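Local coordinates for RagB/SusD domain protein (PDB 5J90), which binds chitin as a SusD homologue and is probably an outer-membrane lipoprotein that takes part in capturing this polysaccharide in Flavobacterium johnsoniae, at residues A[301-305]-A[448-452]; A[55-60]-A[76-81]; A[222-227]-A[346-350]; A[212-216]-A[437-441]; A[114-118]-A[182-186]. All coordinates share one frame; numbering follows the deposited sequence.

Interaction 1 of 5, residues A[301-305]-A[448-452]; sequences RTGIA and FPVLK
Arg301 reaches between Phe448 and Leu451 and carries much of this loop-to-loop contact. From CB the side chain leaves with CG trans to the backbone N (chi1 -178°), and the bend at chi2 (96°) turns CD and the atoms beyond it across toward Phe448 and Pro449. Arg301 NE comes first, 3.6 Å from Phe448 CB. Arg301 NE also gives its hydrogen to a water 2.9 Å away, which lies within hydrogen-bonding distance of Thr302 O and Phe448 O as well. At CZ the plane is sandwiched: Leu451 CG lies over one face and Phe448 CG over the opposite one, both displaced toward the rim. Arg301 NH2 then donates to Pro449 O at 2.8 Å, a fairly straight bond (157°) made in the guanidinium plane and in the carbonyl plane alike. Arg301 NH1 passes 3.9 Å from Leu451 CD1. Beyond the two loops, Arg301 NH1 bonds to Asn395 O. With two apolar groups on its faces and polar partners round its edge, the group is fixed in rotation.

Further along, one carbonyl serves two amides. Gly303 O accepts from Leu451 N at 2.8 Å and from Lys452 N at 2.9 Å, the latter rising above the carbonyl plane. Gly303 has a positive phi, and Gly303 CA lies 3.7 Å from Val450 CG1, which leaves no room for a side chain.

Both partners are loops: 301-305 lies between helix 283-286 and strand 326-328, whereas the loop 448-452 follows helix 432-442. The Phe448 side chain rests on Ala269 and Ser273 of helix 269-277, while Val450 meets Tyr79.

Interaction 2 of 5, residues A[55-60]-A[76-81]; sequences LNSDIW and NTTYAL
Trp60 meets Asn76, Tyr79 and Leu81 with different parts of one indole, a compact illustration of how a tryptophan can join a short helix to a loop. Its CG stands anti to its own carbonyl carbon, which swings the indole toward Asn76. Trp60 NE1 donates to Asn76 O at 3.0 Å. The bond is straight (163°) and the carbonyl oxygen lies in the indole plane, yet the donor stands well above the plane of that carbonyl. Tyr79 N reaches the same oxygen from the opposite face, so the atom is gripped twice. Tyr79 presents its ring edge toward the indole face in an offset edge-to-face pair, with planes at 69° and centroids 6.0 Å apart. On the six-membered ring, next to the NE1 side, Leu81 CD2 comes to 3.6 Å from Trp60 CZ2, approaching obliquely. An alanine in place of Trp60 would probably leave Asn76 O without its indole donor and open a gap beside Tyr79 and Leu81.

The Asn76 side chain crosses the indole at a slant, its amide plane 47° from the ring, with Asn76 CB 3.8 Å from Trp60 CZ2. Asn76 ND2 donates to Leu55 O at 2.9 Å. That oxygen lies in the amide plane, and ND2 has a second partner in Asn86 OD1. Ile59 CD1 touches Thr77 CG2 at 3.7 Å, a methyl-to-methyl contact.

The contact is buried. Leu55 and Asn76 press on Trp85 of helix 83-108, Leu81 touches Asn86 of the same helix, and helix 57-60 is tied by Ser57 and Asp58 to Gln433 and Gly432 at the start of helix 432-442.

Interaction 3 of 5, residues A[222-227]-A[346-350]; sequences AKTEAE and GWNMG
Glu227 is unusual in taking the backbone N of Asn348 on the anti side of its carboxylate: Glu227 OE2 accepts at 2.8 Å from Asn348 N, the donor somewhat out of the carboxylate plane. The other oxygen, Glu227 OE1, faces its own helix and forms a salt bridge with Lys223 NZ at 2.9 Å, on the syn side. Each oxygen thus has a mate, and the carboxylate lies nearly parallel to the side-chain amide of Asn348, planes 15° apart.

Lys223 in turn lies over Trp347. Its aliphatic chain is extended, with CG beside the carbonyl carbon (chi1 179°), and Lys223 CG sits 3.7 Å from the centroid of the Trp347 five-membered ring in a CH-pi contact. Ala226 CB touches Trp347 CZ3 at 3.6 Å and Ala222 CB touches Trp347 CH2 at 3.8 Å, so the two alanine methyls meet the six-membered ring obliquely. Met349 CE packs by Ala226, 3.7 Å from Ala226 O. A water donates to Glu227 O and to Asn348 O.

Gly346 ends helix 332-344 in a Schellman motif, and an inverse gamma turn centred on Asn348 follows; packing of this inter-helix turn on helix 219-231 is consistent with the mainly helical SusD-like fold, of the TPR clan.

Interaction 4 of 5, residues A[212-216]-A[437-441]; sequences MRIVK and SDYRR
Arg441 lies against the end of helix 196-213, where Arg441 CD comes 3.3 Å from Met212 O and 3.4 Å from Arg213 O. Met212 O sits over one face of the guanidinium, displaced toward its rim. Met212 CG meets Arg441 NH2, and Val215 CG1 meets Arg441 NH1 at 3.6 Å, so this long side chain is lined by carbon as well as carbonyl. The chain is extended as far as CD and bent at chi3 (65°), which lays the guanidinium across Met212. Beside it, Lys216 NZ donates to Arg441 O at 2.9 Å, in the carbonyl plane. Arg213 lays its guanidinium face on Ser437 CB, which lies over its centre.

A shared water links the charged groups: it accepts from Arg213 NH2 and Arg441 NE and donates to Asp438 OD1, 2.6 Å away. Asp438 OD1 also forms a salt bridge with Arg441 NH2 at 3.1 Å. Further out, Glu341 holds Arg441 NH1, Glu434 and Asp132 hold Arg213 NH1, and Lys424 pairs with Asp438 OD2, a network that would probably balance the buried arginines.

Helix 432-442 is thus joined to the end of helix 196-213 and the turn after it, with Met212 packed on helix 332-344 and Ile214 on helices 154-177 and 219-231.

Interaction 5 of 5, residues A[114-118]-A[182-186]; sequences QFYAL and STFES
Phe184, which meets Phe115 and Leu118, has its backbone N bonded to Ser182 OG, with 3.0 Å between Phe184 N and Ser182 OG, an ST turn that shapes the loop; the same hydroxyl is also bonded to Gly194 O. Thr183 N, between them, is held by Tyr196 OH. These polar ties fix the backbone from which the phenyl ring projects.

The first torsion of Phe184 (chi1 -165°) sets CG on the far side of CB from the backbone N, which swings the ring toward helix 113-134. Leu118 CD1 stands over the centre of one face, 3.5 Å from the centroid of the Phe184 ring and 14° off its normal, a CH-pi contact in which the two side chains come from opposite directions. Phe115 approaches differently: Phe115 CE1 lies at the edge of the ring, 3.8 Å from Phe184 CD1. Phe33 adds an edge-to-face partner. An alanine at Phe184 would probably leave Leu118 CD1 facing a gap and Phe115 CE1 without its neighbour.

Helix 113-134 and the loop between helices 154-177 and 196-213 belong to the mainly helical SusD-like fold, and Leu118 also packs on Leu172 and Trp199 of those two helices.

Thr183 brings two oxygens to Phe115 CZ. Thr183 O lies 3.5 Å from Phe115 CZ and Thr183 OG1 is 3.8 Å from the same carbon, while Gln114 also lies near Thr183 and touches Arg175 of helix 154-177.

Interactions 1 and 2 touch, their centres 10 Å apart: Thr302 packs on Ile59 and Thr77, and Val450 on Tyr79, forming one continuous patch. Interactions 3 and 4 also meet, with centres 15 Å apart, where Trp347 packs on Met212 and Val215; their helices 196-213 and 219-231 follow each other in the chain. Interaction 5 stands apart, about 46 Å from interaction 1 between centres and on the opposite side of the chain's centre. Along the chain interaction 2 comes first, then interaction 5, then interaction 4, with 3 nested inside it, and interaction 1 crossing both, so distant sequence segments are tied into one compact helical body.

Interaction 1 of 5, residues A[301-305]-A[448-452]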
# COMPACT_ATOMS: atom_id res chain seq x y z
N ARG A 301 4.69 5.37 30.27
CA ARG A 301 3.78 5.20 29.14
C ARG A 301 4.01 6.31 28.12
O ARG A 301 4.21 7.47 28.48
CB ARG A 301 2.34 5.24 29.64
CG ARG A 301 1.29 5.02 28.57
CD ARG A 301 0.85 3.59 28.51
NE ARG A 301 -0.13 3.38 27.46
CZ ARG A 301 -1.41 3.06 27.66
NH1 ARG A 301 -1.89 2.90 28.89
NH2 ARG A 301 -2.21 2.89 26.61
N THR A 302 3.99 5.96 26.83
CA THR A 302 4.13 6.98 25.79
C THR A 302 2.77 7.43 25.23
O THR A 302 1.81 6.65 25.18
CB THR A 302 5.08 6.54 24.65
OG1 THR A 302 5.43 7.67 23.85
CG2 THR A 302 4.43 5.48 23.76
N GLY A 303 2.70 8.69 24.80
CA GLY A 303 1.47 9.25 24.28
C GLY A 303 0.48 9.60 25.38
O GLY A 303 -0.70 9.26 25.30
N ILE A 304 0.97 10.30 26.40
CA ILE A 304 0.16 10.60 27.57
C ILE A 304 0.09 12.10 27.85
O ILE A 304 0.82 12.90 27.25
CB ILE A 304 0.72 9.90 28.83
CG1 ILE A 304 2.17 10.32 29.07
CG2 ILE A 304 0.61 8.39 28.69
CD1 ILE A 304 2.72 9.89 30.43
N ALA A 305 -0.80 12.46 28.76
CA ALA A 305 -0.81 13.82 29.30
C ALA A 305 0.25 13.89 30.38
O ALA A 305 0.38 12.97 31.19
CB ALA A 305 -2.19 14.14 29.86
N PHE A 448 1.42 -0.86 23.55
CA PHE A 448 0.32 -0.07 24.11
C PHE A 448 0.01 1.13 23.22
O PHE A 448 0.91 1.90 22.88
CB PHE A 448 0.67 0.44 25.52
CG PHE A 448 0.90 -0.65 26.53
CD1 PHE A 448 -0.01 -1.68 26.69
CD2 PHE A 448 2.03 -0.63 27.33
CE1 PHE A 448 0.20 -2.67 27.63
CE2 PHE A 448 2.26 -1.62 28.27
CZ PHE A 448 1.34 -2.64 28.42
N PRO A 449 -1.27 1.31 22.85
CA PRO A 449 -1.64 2.47 22.03
C PRO A 449 -1.51 3.78 22.81
O PRO A 449 -1.63 3.80 24.04
CB PRO A 449 -3.11 2.20 21.69
CG PRO A 449 -3.59 1.27 22.77
CD PRO A 449 -2.40 0.39 23.07
N VAL A 450 -1.27 4.88 22.11
CA VAL A 450 -1.22 6.18 22.78
C VAL A 450 -2.59 6.53 23.35
O VAL A 450 -3.62 6.04 22.88
CB VAL A 450 -0.72 7.32 21.85
CG1 VAL A 450 0.70 7.04 21.37
CG2 VAL A 450 -1.68 7.55 20.68
N LEU A 451 -2.59 7.36 24.39
CA LEU A 451 -3.83 7.84 25.01
C LEU A 451 -4.20 9.22 24.51
O LEU A 451 -5.35 9.64 24.60
CB LEU A 451 -3.68 7.87 26.53
CG LEU A 451 -3.49 6.49 27.15
CD1 LEU A 451 -3.24 6.60 28.66
CD2 LEU A 451 -4.69 5.61 26.86
N LYS A 452 -3.21 9.94 23.98
CA LYS A 452 -3.41 11.27 23.40
C LYS A 452 -2.89 11.28 21.97
O LYS A 452 -1.73 10.92 21.72
CB LYS A 452 -2.70 12.34 24.23
CG LYS A 452 -3.20 12.50 25.67
CD LYS A 452 -4.66 12.95 25.69
CE LYS A 452 -5.12 13.33 27.09
NZ LYS A 452 -6.50 13.90 27.07
O HOH W 1 1.35 3.86 25.06

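Interaction 2 of 5, residues A[55-60]-A[76-81]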
# COMPACT_ATOMS: atom_id res chain seq x y z
N LEU A 55 13.72 11.07 19.87
CA LEU A 55 12.35 11.54 20.03
C LEU A 55 11.45 11.10 18.87
O LEU A 55 10.34 11.63 18.68
CB LEU A 55 12.33 13.07 20.20
CG LEU A 55 12.91 13.55 21.53
CD1 LEU A 55 13.11 15.06 21.54
CD2 LEU A 55 11.97 13.14 22.66
N ASN A 56 11.91 10.11 18.12
CA ASN A 56 11.05 9.48 17.11
C ASN A 56 11.05 7.96 17.29
O ASN A 56 10.37 7.46 18.18
CB ASN A 56 11.31 9.98 15.67
CG ASN A 56 12.77 9.89 15.23
OD1 ASN A 56 13.24 8.84 14.83
ND2 ASN A 56 13.47 11.03 15.25
N SER A 57 11.82 7.23 16.51
CA SER A 57 11.74 5.78 16.55
C SER A 57 12.14 5.13 17.89
O SER A 57 11.64 4.05 18.22
CB SER A 57 12.50 5.15 15.39
OG SER A 57 13.86 5.52 15.40
N ASP A 58 13.01 5.77 18.68
CA ASP A 58 13.34 5.19 19.99
C ASP A 58 12.10 5.09 20.88
O ASP A 58 12.04 4.25 21.77
CB ASP A 58 14.39 6.02 20.73
CG ASP A 58 15.81 5.74 20.25
OD1 ASP A 58 16.03 4.78 19.47
OD2 ASP A 58 16.72 6.51 20.65
N ILE A 59 11.12 5.95 20.61
CA ILE A 59 9.88 5.97 21.38
C ILE A 59 8.76 5.20 20.66
O ILE A 59 8.07 4.39 21.27
CB ILE A 59 9.47 7.42 21.70
CG1 ILE A 59 10.54 8.07 22.59
CG2 ILE A 59 8.09 7.45 22.35
CD1 ILE A 59 10.25 9.51 22.97
N TRP A 60 8.57 5.45 19.36
CA TRP A 60 7.51 4.76 18.62
C TRP A 60 7.69 3.24 18.62
O TRP A 60 6.71 2.50 18.59
CB TRP A 60 7.44 5.29 17.19
CG TRP A 60 7.12 6.77 17.08
CD1 TRP A 60 6.37 7.52 17.95
CD2 TRP A 60 7.53 7.65 16.04
NE1 TRP A 60 6.30 8.82 17.51
CE2 TRP A 60 7.01 8.93 16.34
CE3 TRP A 60 8.30 7.49 14.88
CZ2 TRP A 60 7.22 10.04 15.51
CZ3 TRP A 60 8.51 8.59 14.06
CH2 TRP A 60 7.97 9.85 14.38
N ASN A 76 6.02 14.68 18.84
CA ASN A 76 6.11 13.40 18.15
C ASN A 76 5.46 12.26 18.95
O ASN A 76 4.89 11.34 18.36
CB ASN A 76 7.57 13.00 17.90
CG ASN A 76 8.19 13.67 16.68
OD1 ASN A 76 7.55 14.42 15.93
ND2 ASN A 76 9.47 13.39 16.48
N THR A 77 5.56 12.32 20.28
CA THR A 77 5.06 11.21 21.11
C THR A 77 3.53 11.17 21.17
O THR A 77 2.95 10.13 21.50
CB THR A 77 5.62 11.22 22.55
OG1 THR A 77 4.95 12.22 23.33
CG2 THR A 77 7.12 11.50 22.54
N THR A 78 2.89 12.29 20.85
CA THR A 78 1.42 12.35 20.77
C THR A 78 0.97 12.55 19.33
O THR A 78 -0.15 13.00 19.06
CB THR A 78 0.85 13.42 21.72
OG1 THR A 78 1.53 14.66 21.49
CG2 THR A 78 1.07 13.01 23.18
N TYR A 79 1.86 12.20 18.40
CA TYR A 79 1.56 12.12 16.97
C TYR A 79 1.29 13.47 16.31
O TYR A 79 0.66 13.54 15.25
CB TYR A 79 0.42 11.13 16.69
CG TYR A 79 0.70 9.69 17.11
CD1 TYR A 79 1.97 9.29 17.52
CD2 TYR A 79 -0.32 8.74 17.10
CE1 TYR A 79 2.21 7.96 17.90
CE2 TYR A 79 -0.08 7.42 17.47
CZ TYR A 79 1.18 7.04 17.87
OH TYR A 79 1.42 5.74 18.25
N ALA A 80 1.77 14.54 16.94
CA ALA A 80 1.88 15.83 16.28
C ALA A 80 3.33 15.95 15.82
O ALA A 80 4.21 16.38 16.58
CB ALA A 80 1.51 16.98 17.25
N LEU A 81 3.59 15.55 14.59
CA LEU A 81 4.98 15.50 14.13
C LEU A 81 5.55 16.91 14.06
O LEU A 81 4.93 17.81 13.48
CB LEU A 81 5.09 14.80 12.77
CG LEU A 81 4.61 13.34 12.72
CD1 LEU A 81 4.96 12.72 11.37
CD2 LEU A 81 5.22 12.53 13.85

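Interaction 3 of 5, residues A[222-227]-A[346-350]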
# COMPACT_ATOMS: atom_id res chain seq x y z
N ALA A 222 11.90 -10.43 -2.24
CA ALA A 222 12.30 -10.73 -0.87
C ALA A 222 12.96 -12.09 -0.78
O ALA A 222 14.06 -12.23 -0.22
CB ALA A 222 11.09 -10.66 0.05
N LYS A 223 12.32 -13.09 -1.36
CA LYS A 223 12.87 -14.44 -1.32
C LYS A 223 14.21 -14.53 -2.04
O LYS A 223 15.17 -15.12 -1.52
CB LYS A 223 11.87 -15.43 -1.92
CG LYS A 223 12.37 -16.86 -1.94
CD LYS A 223 11.26 -17.77 -2.50
CE LYS A 223 11.70 -19.23 -2.59
NZ LYS A 223 12.81 -19.41 -3.56
N THR A 224 14.28 -13.92 -3.22
CA THR A 224 15.50 -13.94 -4.01
C THR A 224 16.66 -13.31 -3.23
O THR A 224 17.75 -13.90 -3.12
CB THR A 224 15.29 -13.21 -5.35
OG1 THR A 224 14.34 -13.94 -6.14
CG2 THR A 224 16.61 -13.10 -6.09
N GLU A 225 16.44 -12.13 -2.68
CA GLU A 225 17.52 -11.43 -1.99
C GLU A 225 17.86 -12.08 -0.65
O GLU A 225 19.03 -12.15 -0.28
CB GLU A 225 17.18 -9.94 -1.84
CG GLU A 225 17.10 -9.20 -3.17
CD GLU A 225 18.43 -9.05 -3.89
OE1 GLU A 225 19.49 -9.23 -3.26
OE2 GLU A 225 18.42 -8.72 -5.10
N ALA A 226 16.86 -12.61 0.05
CA ALA A 226 17.12 -13.29 1.33
C ALA A 226 17.94 -14.55 1.11
O ALA A 226 18.90 -14.84 1.83
CB ALA A 226 15.82 -13.63 2.03
N GLU A 227 17.56 -15.32 0.10
CA GLU A 227 18.30 -16.54 -0.20
C GLU A 227 19.72 -16.24 -0.69
O GLU A 227 20.65 -16.96 -0.34
CB GLU A 227 17.50 -17.44 -1.15
CG GLU A 227 16.29 -18.02 -0.42
CD GLU A 227 15.45 -18.97 -1.24
OE1 GLU A 227 15.45 -18.87 -2.48
OE2 GLU A 227 14.77 -19.80 -0.61
N GLY A 346 9.41 -20.83 4.35
CA GLY A 346 9.84 -21.92 3.48
C GLY A 346 11.10 -21.63 2.68
O GLY A 346 11.42 -22.34 1.73
N TRP A 347 11.83 -20.58 3.06
CA TRP A 347 13.01 -20.18 2.31
C TRP A 347 14.27 -20.93 2.74
O TRP A 347 14.32 -21.49 3.84
CB TRP A 347 13.24 -18.68 2.48
CG TRP A 347 12.12 -17.81 1.99
CD1 TRP A 347 11.02 -18.18 1.27
CD2 TRP A 347 12.00 -16.40 2.21
NE1 TRP A 347 10.23 -17.09 1.01
CE2 TRP A 347 10.81 -15.98 1.58
CE3 TRP A 347 12.79 -15.45 2.87
CZ2 TRP A 347 10.39 -14.65 1.60
CZ3 TRP A 347 12.37 -14.12 2.87
CH2 TRP A 347 11.18 -13.74 2.26
N ASN A 348 15.29 -20.89 1.89
CA ASN A 348 16.54 -21.62 2.15
C ASN A 348 17.43 -20.87 3.13
O ASN A 348 18.32 -20.11 2.71
CB ASN A 348 17.31 -21.85 0.85
CG ASN A 348 16.64 -22.83 -0.07
OD1 ASN A 348 15.78 -23.61 0.36
ND2 ASN A 348 17.03 -22.82 -1.34
N MET A 349 17.20 -21.10 4.41
CA MET A 349 17.83 -20.31 5.47
C MET A 349 18.87 -21.06 6.29
O MET A 349 19.61 -20.45 7.05
CB MET A 349 16.76 -19.75 6.41
CG MET A 349 15.80 -18.76 5.76
SD MET A 349 16.56 -17.15 5.39
CE MET A 349 16.83 -17.27 3.62
N GLY A 350 18.93 -22.39 6.17
CA GLY A 350 19.80 -23.18 7.02
C GLY A 350 19.20 -23.30 8.40
O GLY A 350 19.36 -22.41 9.25
O HOH W 2 19.98 -19.58 0.46

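Interaction 4 of 5, residues A[212-216]-A[437-441]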
# COMPACT_ATOMS: atom_id res chain seq x y z
N MET A 212 13.76 -9.08 3.99
CA MET A 212 12.58 -9.37 4.79
C MET A 212 11.67 -8.15 4.88
O MET A 212 10.45 -8.29 4.93
CB MET A 212 12.97 -9.87 6.19
CG MET A 212 11.89 -10.73 6.84
SD MET A 212 11.59 -12.29 5.96
CE MET A 212 13.15 -13.13 6.25
N ARG A 213 12.26 -6.95 4.88
CA ARG A 213 11.46 -5.73 4.91
C ARG A 213 10.41 -5.70 3.81
O ARG A 213 9.31 -5.19 4.04
CB ARG A 213 12.35 -4.49 4.78
CG ARG A 213 11.59 -3.18 4.97
CD ARG A 213 11.57 -2.76 6.45
NE ARG A 213 12.85 -2.18 6.83
CZ ARG A 213 13.63 -2.60 7.82
NH1 ARG A 213 14.79 -1.99 8.04
NH2 ARG A 213 13.27 -3.61 8.61
N ILE A 214 10.76 -6.21 2.64
CA ILE A 214 9.89 -6.06 1.47
C ILE A 214 9.02 -7.29 1.20
O ILE A 214 8.41 -7.40 0.14
CB ILE A 214 10.69 -5.65 0.21
CG1 ILE A 214 11.62 -6.78 -0.26
CG2 ILE A 214 11.47 -4.37 0.48
CD1 ILE A 214 12.22 -6.53 -1.64
N VAL A 215 8.93 -8.20 2.17
CA VAL A 215 8.21 -9.46 1.91
C VAL A 215 6.71 -9.29 1.63
O VAL A 215 6.12 -10.12 0.93
CB VAL A 215 8.47 -10.49 3.03
CG1 VAL A 215 7.73 -10.12 4.31
CG2 VAL A 215 8.07 -11.89 2.57
N LYS A 216 6.08 -8.24 2.16
CA LYS A 216 4.65 -8.02 1.90
C LYS A 216 4.41 -7.35 0.55
O LYS A 216 3.40 -7.63 -0.10
CB LYS A 216 3.97 -7.22 3.02
CG LYS A 216 4.12 -7.85 4.40
CD LYS A 216 3.01 -7.52 5.40
CE LYS A 216 2.88 -6.06 5.66
NZ LYS A 216 1.93 -5.81 6.80
N SER A 437 10.68 -0.13 12.27
CA SER A 437 10.43 -0.69 10.94
C SER A 437 9.81 -2.09 11.01
O SER A 437 8.84 -2.38 10.31
CB SER A 437 11.71 -0.68 10.11
OG SER A 437 12.11 0.67 9.89
N ASP A 438 10.35 -2.95 11.86
CA ASP A 438 9.80 -4.30 12.03
C ASP A 438 8.38 -4.26 12.58
O ASP A 438 7.53 -5.08 12.19
CB ASP A 438 10.71 -5.10 12.95
CG ASP A 438 11.17 -6.42 12.36
OD1 ASP A 438 11.03 -6.67 11.14
OD2 ASP A 438 11.68 -7.23 13.16
N TYR A 439 8.09 -3.32 13.48
CA TYR A 439 6.76 -3.19 14.05
C TYR A 439 5.77 -2.75 12.97
O TYR A 439 4.65 -3.25 12.88
CB TYR A 439 6.72 -2.19 15.21
CG TYR A 439 5.31 -1.94 15.68
CD1 TYR A 439 4.67 -2.81 16.54
CD2 TYR A 439 4.59 -0.84 15.20
CE1 TYR A 439 3.36 -2.59 16.95
CE2 TYR A 439 3.29 -0.61 15.60
CZ TYR A 439 2.68 -1.49 16.47
OH TYR A 439 1.38 -1.25 16.88
N ARG A 440 6.18 -1.79 12.15
CA ARG A 440 5.31 -1.36 11.06
C ARG A 440 5.00 -2.54 10.13
O ARG A 440 3.84 -2.77 9.76
CB ARG A 440 5.92 -0.18 10.30
CG ARG A 440 5.83 1.15 11.06
CD ARG A 440 6.50 2.29 10.30
NE ARG A 440 7.96 2.16 10.31
CZ ARG A 440 8.76 2.80 9.46
NH1 ARG A 440 8.25 3.58 8.52
NH2 ARG A 440 10.08 2.63 9.53
N ARG A 441 6.02 -3.30 9.75
CA ARG A 441 5.81 -4.41 8.84
C ARG A 441 4.95 -5.53 9.43
O ARG A 441 4.04 -6.01 8.76
CB ARG A 441 7.13 -4.98 8.35
CG ARG A 441 6.95 -6.17 7.41
CD ARG A 441 8.27 -6.66 6.88
NE ARG A 441 9.13 -7.21 7.93
CZ ARG A 441 9.13 -8.48 8.32
NH1 ARG A 441 8.31 -9.37 7.77
NH2 ARG A 441 9.97 -8.87 9.27
O HOH W 3 11.42 -5.76 8.69

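Interaction 5 of 5, residues A[114-118]-A[182-186]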
# COMPACT_ATOMS: atom_id res chain seq x y z
N GLN A 114 38.35 -1.20 -3.41
CA GLN A 114 38.12 -1.72 -2.07
C GLN A 114 37.46 -0.65 -1.20
O GLN A 114 36.52 -0.93 -0.46
CB GLN A 114 39.40 -2.26 -1.42
CG GLN A 114 40.41 -1.22 -0.93
CD GLN A 114 41.33 -0.71 -2.02
OE1 GLN A 114 40.92 -0.47 -3.16
NE2 GLN A 114 42.61 -0.55 -1.68
N PHE A 115 37.92 0.59 -1.33
CA PHE A 115 37.33 1.69 -0.58
C PHE A 115 35.94 2.04 -1.11
O PHE A 115 35.04 2.38 -0.34
CB PHE A 115 38.24 2.92 -0.58
CG PHE A 115 39.52 2.72 0.19
CD1 PHE A 115 39.51 2.65 1.57
CD2 PHE A 115 40.73 2.61 -0.48
CE1 PHE A 115 40.69 2.46 2.28
CE2 PHE A 115 41.91 2.43 0.22
CZ PHE A 115 41.89 2.35 1.60
N TYR A 116 35.76 1.95 -2.42
CA TYR A 116 34.44 2.16 -3.01
C TYR A 116 33.45 1.14 -2.45
O TYR A 116 32.36 1.49 -2.00
CB TYR A 116 34.52 2.07 -4.54
CG TYR A 116 33.18 2.15 -5.25
CD1 TYR A 116 32.26 3.15 -4.95
CD2 TYR A 116 32.86 1.25 -6.25
CE1 TYR A 116 31.05 3.24 -5.62
CE2 TYR A 116 31.65 1.32 -6.92
CZ TYR A 116 30.75 2.31 -6.60
OH TYR A 116 29.54 2.39 -7.26
N ALA A 117 33.83 -0.13 -2.47
CA ALA A 117 32.98 -1.19 -1.92
C ALA A 117 32.59 -0.93 -0.46
O ALA A 117 31.42 -1.04 -0.10
CB ALA A 117 33.68 -2.54 -2.04
N LEU A 118 33.56 -0.57 0.37
CA LEU A 118 33.28 -0.33 1.77
C LEU A 118 32.34 0.86 1.93
O LEU A 118 31.44 0.85 2.78
CB LEU A 118 34.58 -0.13 2.57
CG LEU A 118 35.39 -1.43 2.66
CD1 LEU A 118 36.85 -1.14 2.99
CD2 LEU A 118 34.79 -2.37 3.71
N SER A 182 44.30 -6.46 3.73
CA SER A 182 43.45 -5.28 3.92
C SER A 182 44.25 -3.99 4.03
O SER A 182 45.33 -3.97 4.63
CB SER A 182 42.57 -5.43 5.16
OG SER A 182 41.84 -4.23 5.38
N THR A 183 43.71 -2.92 3.47
CA THR A 183 44.28 -1.60 3.64
C THR A 183 43.31 -0.69 4.39
O THR A 183 43.36 0.53 4.26
CB THR A 183 44.65 -0.96 2.28
OG1 THR A 183 43.55 -1.05 1.38
CG2 THR A 183 45.85 -1.68 1.67
N PHE A 184 42.44 -1.30 5.20
CA PHE A 184 41.35 -0.56 5.85
C PHE A 184 41.41 -0.52 7.38
O PHE A 184 40.64 0.20 8.01
CB PHE A 184 39.99 -1.14 5.39
CG PHE A 184 38.80 -0.26 5.70
CD1 PHE A 184 38.69 1.02 5.17
CD2 PHE A 184 37.76 -0.74 6.49
CE1 PHE A 184 37.57 1.81 5.44
CE2 PHE A 184 36.65 0.05 6.76
CZ PHE A 184 36.56 1.33 6.24
N GLU A 185 42.32 -1.27 7.99
CA GLU A 185 42.30 -1.36 9.46
C GLU A 185 42.40 -0.00 10.17
O GLU A 185 41.64 0.27 11.10
CB GLU A 185 43.36 -2.33 10.01
CG GLU A 185 43.28 -2.42 11.53
CD GLU A 185 44.14 -3.52 12.13
OE1 GLU A 185 44.88 -4.19 11.38
OE2 GLU A 185 44.06 -3.70 13.36
N SER A 186 43.32 0.85 9.72
CA SER A 186 43.52 2.14 10.38
C SER A 186 42.34 3.10 10.21
O SER A 186 42.19 4.05 10.97
CB SER A 186 44.82 2.80 9.91
OG SER A 186 44.78 3.11 8.53